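Local coordinates for glycerophosphoryl diester phosphodiesterase (Parabacteroides distasonis, PDB 3MZ2), which probably hydrolyses glycerophosphodiesters to an alcohol and glycerol 3-phosphate, at residues 163-168 / 183-188; 233-238 / 263-268. One frame throughout, in Å; residues are numbered along the deposited sequence. Where two conformers were deposited one is given.

Contact 1: 163-168 / 183-188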
loop_
_atom_site.group_PDB
_atom_site.type_symbol
_atom_site.label_atom_id
_atom_site.label_comp_id
_atom_site.label_asym_id
_atom_site.label_seq_id
_atom_site.Cartn_x
_atom_site.Cartn_y
_atom_site.Cartn_z
ATOM N N THR A 163 -12.348 -0.703 2.075
ATOM C CA THR A 163 -11.865 -0.356 0.752
ATOM C C THR A 163 -11.063 -1.529 0.242
ATOM O O THR A 163 -10.184 -2.037 0.941
ATOM C CB THR A 163 -10.972 0.903 0.766
ATOM O OG1 THR A 163 -11.728 1.988 1.279
ATOM C CG2 THR A 163 -10.523 1.236 -0.699
ATOM N N VAL A 164 -11.380 -1.943 -0.989
ATOM C CA VAL A 164 -10.690 -3.059 -1.655
ATOM C C VAL A 164 -10.285 -2.612 -3.039
ATOM O O VAL A 164 -11.039 -1.848 -3.705
ATOM C CB VAL A 164 -11.586 -4.327 -1.742
ATOM C CG1 VAL A 164 -11.824 -4.914 -0.309
ATOM C CG2 VAL A 164 -12.905 -4.076 -2.475
ATOM N N HIS A 165 -9.082 -3.027 -3.430
ATOM C CA HIS A 165 -8.515 -2.581 -4.690
ATOM C C HIS A 165 -8.793 -3.531 -5.866
ATOM O O HIS A 165 -8.607 -3.163 -7.017
ATOM C CB HIS A 165 -7.022 -2.325 -4.548
ATOM C CG HIS A 165 -6.683 -1.224 -3.603
ATOM N ND1 HIS A 165 -5.548 -1.246 -2.817
ATOM C CD2 HIS A 165 -7.350 -0.094 -3.272
ATOM C CE1 HIS A 165 -5.516 -0.148 -2.076
ATOM N NE2 HIS A 165 -6.594 0.569 -2.340
ATOM N N ASP A 166 -9.219 -4.744 -5.587
ATOM C CA ASP A 166 -9.490 -5.719 -6.648
ATOM C C ASP A 166 -10.391 -6.816 -6.117
ATOM O O ASP A 166 -10.736 -6.853 -4.916
ATOM C CB ASP A 166 -8.183 -6.294 -7.262
ATOM C CG ASP A 166 -7.470 -7.282 -6.346
ATOM O OD1 ASP A 166 -7.788 -7.327 -5.145
ATOM O OD2 ASP A 166 -6.575 -8.007 -6.841
ATOM N N GLY A 167 -10.804 -7.707 -7.005
ATOM C CA GLY A 167 -11.762 -8.724 -6.589
ATOM C C GLY A 167 -11.219 -9.770 -5.642
ATOM O O GLY A 167 -11.955 -10.337 -4.852
ATOM N N ALA A 168 -9.947 -10.125 -5.792
ATOM C CA ALA A 168 -9.323 -11.090 -4.878
ATOM C C ALA A 168 -9.277 -10.585 -3.427
ATOM O O ALA A 168 -9.484 -11.376 -2.518
ATOM C CB ALA A 168 -7.945 -11.446 -5.361
ATOM N N GLU A 183 -16.131 -0.498 -0.430
ATOM C CA GLU A 183 -15.785 0.507 -1.445
ATOM C C GLU A 183 -14.754 -0.193 -2.360
ATOM O O GLU A 183 -13.682 -0.526 -1.926
ATOM C CB GLU A 183 -15.183 1.773 -0.830
ATOM C CG GLU A 183 -14.742 2.725 -1.930
ATOM C CD GLU A 183 -14.027 3.940 -1.443
ATOM O OE1 GLU A 183 -14.629 4.693 -0.633
ATOM O OE2 GLU A 183 -12.907 4.155 -1.957
ATOM N N ALA A 184 -15.141 -0.485 -3.579
ATOM C CA ALA A 184 -14.288 -1.214 -4.521
ATOM C C ALA A 184 -13.727 -0.293 -5.591
ATOM O O ALA A 184 -14.446 0.493 -6.150
ATOM C CB ALA A 184 -15.102 -2.353 -5.174
ATOM N N PHE A 185 -12.423 -0.377 -5.872
ATOM C CA PHE A 185 -11.845 0.304 -7.013
ATOM C C PHE A 185 -12.347 -0.343 -8.289
ATOM O O PHE A 185 -12.121 -1.548 -8.531
ATOM C CB PHE A 185 -10.316 0.245 -6.954
ATOM C CG PHE A 185 -9.682 1.254 -6.013
ATOM C CD1 PHE A 185 -10.198 1.437 -4.745
ATOM C CD2 PHE A 185 -8.542 1.950 -6.373
ATOM C CE1 PHE A 185 -9.667 2.394 -3.889
ATOM C CE2 PHE A 185 -7.965 2.893 -5.487
ATOM C CZ PHE A 185 -8.539 3.093 -4.241
ATOM N N VAL A 186 -13.019 0.434 -9.125
ATOM C CA VAL A 186 -13.571 -0.107 -10.369
ATOM C C VAL A 186 -13.358 0.920 -11.447
ATOM O O VAL A 186 -14.256 1.673 -11.767
ATOM C CB VAL A 186 -15.107 -0.484 -10.298
ATOM C CG1 VAL A 186 -15.423 -1.416 -11.467
ATOM C CG2 VAL A 186 -15.486 -1.121 -9.014
ATOM N N LYS A 187 -12.147 0.964 -11.997
ATOM C CA LYS A 187 -11.785 2.077 -12.885
ATOM C C LYS A 187 -11.920 1.750 -14.376
ATOM O O LYS A 187 -11.874 2.645 -15.210
ATOM C CB LYS A 187 -10.359 2.513 -12.587
ATOM C CG LYS A 187 -10.157 2.974 -11.158
ATOM C CD LYS A 187 -8.742 3.132 -10.800
ATOM C CE LYS A 187 -8.227 4.514 -10.916
ATOM N NZ LYS A 187 -6.717 4.494 -10.925
ATOM N N THR A 188 -12.084 0.463 -14.683
ATOM C CA THR A 188 -12.127 -0.069 -16.046
ATOM C C THR A 188 -13.142 -1.212 -16.222
ATOM O O THR A 188 -13.638 -1.769 -15.261
ATOM C CB THR A 188 -10.770 -0.636 -16.436
ATOM O OG1 THR A 188 -10.498 -1.756 -15.582
ATOM C CG2 THR A 188 -9.621 0.425 -16.282
HETATM O O HOH W 1 -9.489 -3.017 -9.701
#
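His165 turns the edge of its imidazole onto a face of the Phe185 phenyl ring, a T-shaped pair with centroids 4.4 Å apart and planes at 70°. The touching atom is His165 CD2, which stands over the centre of the phenyl ring and comes within 3.5 Å of Phe185 CE1. The His165 and Phe185 side chains lie side by side and point the same way. In Phe185 CG is anti to the carbonyl carbon (chi1 -80°), which starts the ring off alongside the imidazole. Phe185 CE1 is also met obliquely by the methyl CG2 of Thr163, at 3.5 Å. Beneath these side chains the backbones pair as neighbouring parallel strands, 160-164 and 182-185, whose connection through helix 167-176 makes a beta-alpha-beta unit of the TIM barrel. Val164 uses both its polar backbone atoms here: its N donates to Glu183 O (2.9 Å), and its O accepts from Phe185 N (3.0 Å), both bonds nearly straight. Thr163 and Glu183 put their side chains on one face of the sheet, side by side, whereas Val164 and Ala184 occupy the other, where Val164 CG2 packs on Ala184 CB at 3.9 Å. Past the paired residues a water bridges the diverging chains, donating to His165 O at 2.8 Å and to Phe185 O at 3.2 Å. Phe185 O also accepts from Tyr195 OH of helix 189-197, and the Phe185 ring stacks edge-to-face with Tyr208 of strand 205-210. Asp166 is the N-cap residue of helix 167-176, and Gly167 N is bonded to Asp194 OD2.

Contact 2: 233-238 / 263-268. With SO4 (sulfate ion), chain F.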
loop_
_atom_site.group_PDB
_atom_site.type_symbol
_atom_site.label_atom_id
_atom_site.label_comp_id
_atom_site.label_asym_id
_atom_site.label_seq_id
_atom_site.Cartn_x
_atom_site.Cartn_y
_atom_site.Cartn_z
ATOM N N ILE A 233 -16.374 9.639 -7.606
ATOM C CA ILE A 233 -15.136 10.330 -7.995
ATOM C C ILE A 233 -14.456 10.935 -6.781
ATOM O O ILE A 233 -15.100 11.525 -5.936
ATOM C CB ILE A 233 -15.453 11.489 -9.012
ATOM C CG1 ILE A 233 -15.889 10.914 -10.368
ATOM C CG2 ILE A 233 -14.323 12.473 -9.123
ATOM C CD1 ILE A 233 -14.726 10.314 -11.189
ATOM N N SER A 234 -13.127 10.802 -6.705
ATOM C CA SER A 234 -12.370 11.461 -5.667
ATOM C C SER A 234 -11.746 12.685 -6.286
ATOM O O SER A 234 -10.968 12.575 -7.243
ATOM C CB SER A 234 -11.256 10.610 -5.129
ATOM O OG SER A 234 -10.514 11.382 -4.167
ATOM N N THR A 235 -12.086 13.843 -5.731
ATOM C CA THR A 235 -11.545 15.116 -6.156
ATOM C C THR A 235 -10.262 15.496 -5.392
ATOM O O THR A 235 -9.657 16.544 -5.654
ATOM C CB THR A 235 -12.588 16.238 -6.025
ATOM O OG1 THR A 235 -13.089 16.301 -4.698
ATOM C CG2 THR A 235 -13.753 16.001 -7.026
ATOM N N ALA A 236 -9.825 14.637 -4.469
ATOM C CA ALA A 236 -8.675 14.990 -3.634
ATOM C C ALA A 236 -7.435 15.309 -4.470
ATOM O O ALA A 236 -6.778 16.304 -4.239
ATOM C CB ALA A 236 -8.396 13.878 -2.546
ATOM N N PRO A 237 -7.121 14.488 -5.471
ATOM C CA PRO A 237 -5.916 14.827 -6.272
ATOM C C PRO A 237 -6.169 15.792 -7.405
ATOM O O PRO A 237 -5.226 16.307 -8.077
ATOM C CB PRO A 237 -5.480 13.449 -6.832
ATOM C CG PRO A 237 -6.617 12.581 -6.743
ATOM C CD PRO A 237 -7.670 13.172 -5.808
ATOM N N SER A 238 -7.447 16.033 -7.657
ATOM C CA SER A 238 -7.845 16.716 -8.893
ATOM C C SER A 238 -8.554 18.031 -8.549
ATOM O O SER A 238 -7.883 19.033 -8.251
ATOM C CB SER A 238 -8.688 15.775 -9.747
ATOM O OG SER A 238 -9.756 15.187 -8.972
ATOM N N ILE A 263 -19.223 12.244 -4.432
ATOM C CA ILE A 263 -17.921 12.948 -4.476
ATOM C C ILE A 263 -17.171 12.714 -3.174
ATOM O O ILE A 263 -17.718 13.022 -2.070
ATOM C CB ILE A 263 -18.104 14.443 -4.698
ATOM C CG1 ILE A 263 -18.604 14.659 -6.121
ATOM C CG2 ILE A 263 -16.769 15.170 -4.507
ATOM C CD1 ILE A 263 -19.116 16.104 -6.387
ATOM N N GLU A 264 -15.981 12.131 -3.263
ATOM C CA GLU A 264 -15.037 12.082 -2.139
ATOM C C GLU A 264 -14.059 13.242 -2.246
ATOM O O GLU A 264 -13.410 13.420 -3.279
ATOM C CB GLU A 264 -14.252 10.777 -2.106
ATOM C CG GLU A 264 -13.262 10.689 -0.952
ATOM C CD GLU A 264 -12.276 9.556 -1.132
ATOM O OE1 GLU A 264 -11.421 9.617 -2.042
ATOM O OE2 GLU A 264 -12.373 8.606 -0.388
ATOM N N SER A 265 -13.936 14.010 -1.164
ATOM C CA SER A 265 -13.220 15.275 -1.192
ATOM C C SER A 265 -12.548 15.592 0.112
ATOM O O SER A 265 -13.083 15.239 1.204
ATOM C CB SER A 265 -14.217 16.388 -1.584
ATOM O OG SER A 265 -13.668 17.686 -1.580
ATOM N N ASP A 266 -11.414 16.304 0.039
ATOM C CA ASP A 266 -10.781 16.875 1.218
ATOM C C ASP A 266 -11.586 18.089 1.706
ATOM O O ASP A 266 -11.343 18.556 2.794
ATOM C CB ASP A 266 -9.329 17.312 0.949
ATOM C CG ASP A 266 -8.365 16.150 0.834
ATOM O OD1 ASP A 266 -8.586 15.148 1.519
ATOM O OD2 ASP A 266 -7.390 16.250 0.046
ATOM N N ARG A 267 -12.521 18.577 0.873
ATOM C CA ARG A 267 -13.301 19.763 1.127
ATOM C C ARG A 267 -14.804 19.485 1.107
ATOM O O ARG A 267 -15.534 20.129 0.380
ATOM C CB ARG A 267 -12.979 20.825 0.083
ATOM C CG ARG A 267 -11.504 21.197 -0.059
ATOM C CD ARG A 267 -11.341 22.196 -1.203
ATOM N NE ARG A 267 -9.941 22.558 -1.441
ATOM C CZ ARG A 267 -9.270 23.509 -0.786
ATOM N NH1 ARG A 267 -9.865 24.225 0.156
ATOM N NH2 ARG A 267 -7.999 23.767 -1.096
ATOM N N PRO A 268 -15.263 18.517 1.917
ATOM C CA PRO A 268 -16.680 18.104 1.835
ATOM C C PRO A 268 -17.722 19.208 2.070
ATOM O O PRO A 268 -18.844 19.139 1.550
ATOM C CB PRO A 268 -16.779 17.028 2.910
ATOM C CG PRO A 268 -15.648 17.349 3.878
ATOM C CD PRO A 268 -14.546 17.819 3.007
HETATM S S SO4 F . -4.576 22.363 -1.835
HETATM O O1 SO4 F . -4.477 23.469 -0.878
HETATM O O2 SO4 F . -5.906 22.355 -2.448
HETATM O O3 SO4 F . -3.562 22.521 -2.877
HETATM O O4 SO4 F . -4.325 21.102 -1.138
HETATM O O HOH W 2 -6.515 17.823 -1.920
#
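Strands 231-234 and 262-265 are parallel neighbours in the TIM barrel, joined through helix 245-257 as a beta-alpha-beta unit, and their touching parts run within 9° of each other. Glu264 pairs through its backbone with both flanks of Ser234: its N donates to Ile233 O (2.9 Å), and its O accepts from Thr235 N (2.8 Å), the latter with a C=O...N angle of 176°. On the face shared by Ser234 and Glu264, Ser234 OG donates to the anti lone pair of Glu264 OE1 at 2.9 Å. Glu264 CG is anti to the backbone N (chi1 -180°) and the chain is extended beyond CG, which brings OE1 within reach of the Ser234 hydroxyl. An alanine in place of Glu264 would probably leave the Ser234 hydroxyl without this acceptor and freer to turn, the bond it accepts from Ala236 N being weak. Asp240 OD1 joins the strand ends by bonding both Thr235 OG1 and Ser265 OG. Ser265 OG also accepts from Arg267 N (2.9 Å), an ST turn. Asp266 OD1 is bonded to His37 ND1, and its other oxygen, OD2, lies 3.7 Å from Ala236 CB. Farther along, Arg267 NH2 donates to O2 of a sulfate ion, probably from the crystallisation liquor, which meets the guanidinium at its edge, in plane, at 2.9 Å.

Overall arrangement
From the N terminus, the chain lays down strands 33-36, 63-70 and 135-137 of the barrel before reaching contact 1, which closes the loop through helix 167-176 by pairing strand 160-164 with strand 182-185. Strand 205-210 follows, then contact 2 closes a second loop, through helix 245-257, joining strand 231-234 to strand 262-265. The loops stand in series and neither nest nor cross. Strand 205-210 links them within the sheet, pairing with 182-185 on one flank and 231-234 on the other, while 262-265 returns to 33-36 and completes the ring. The contact centres are 18 Å apart, their nearest atoms about 5 Å, without touching.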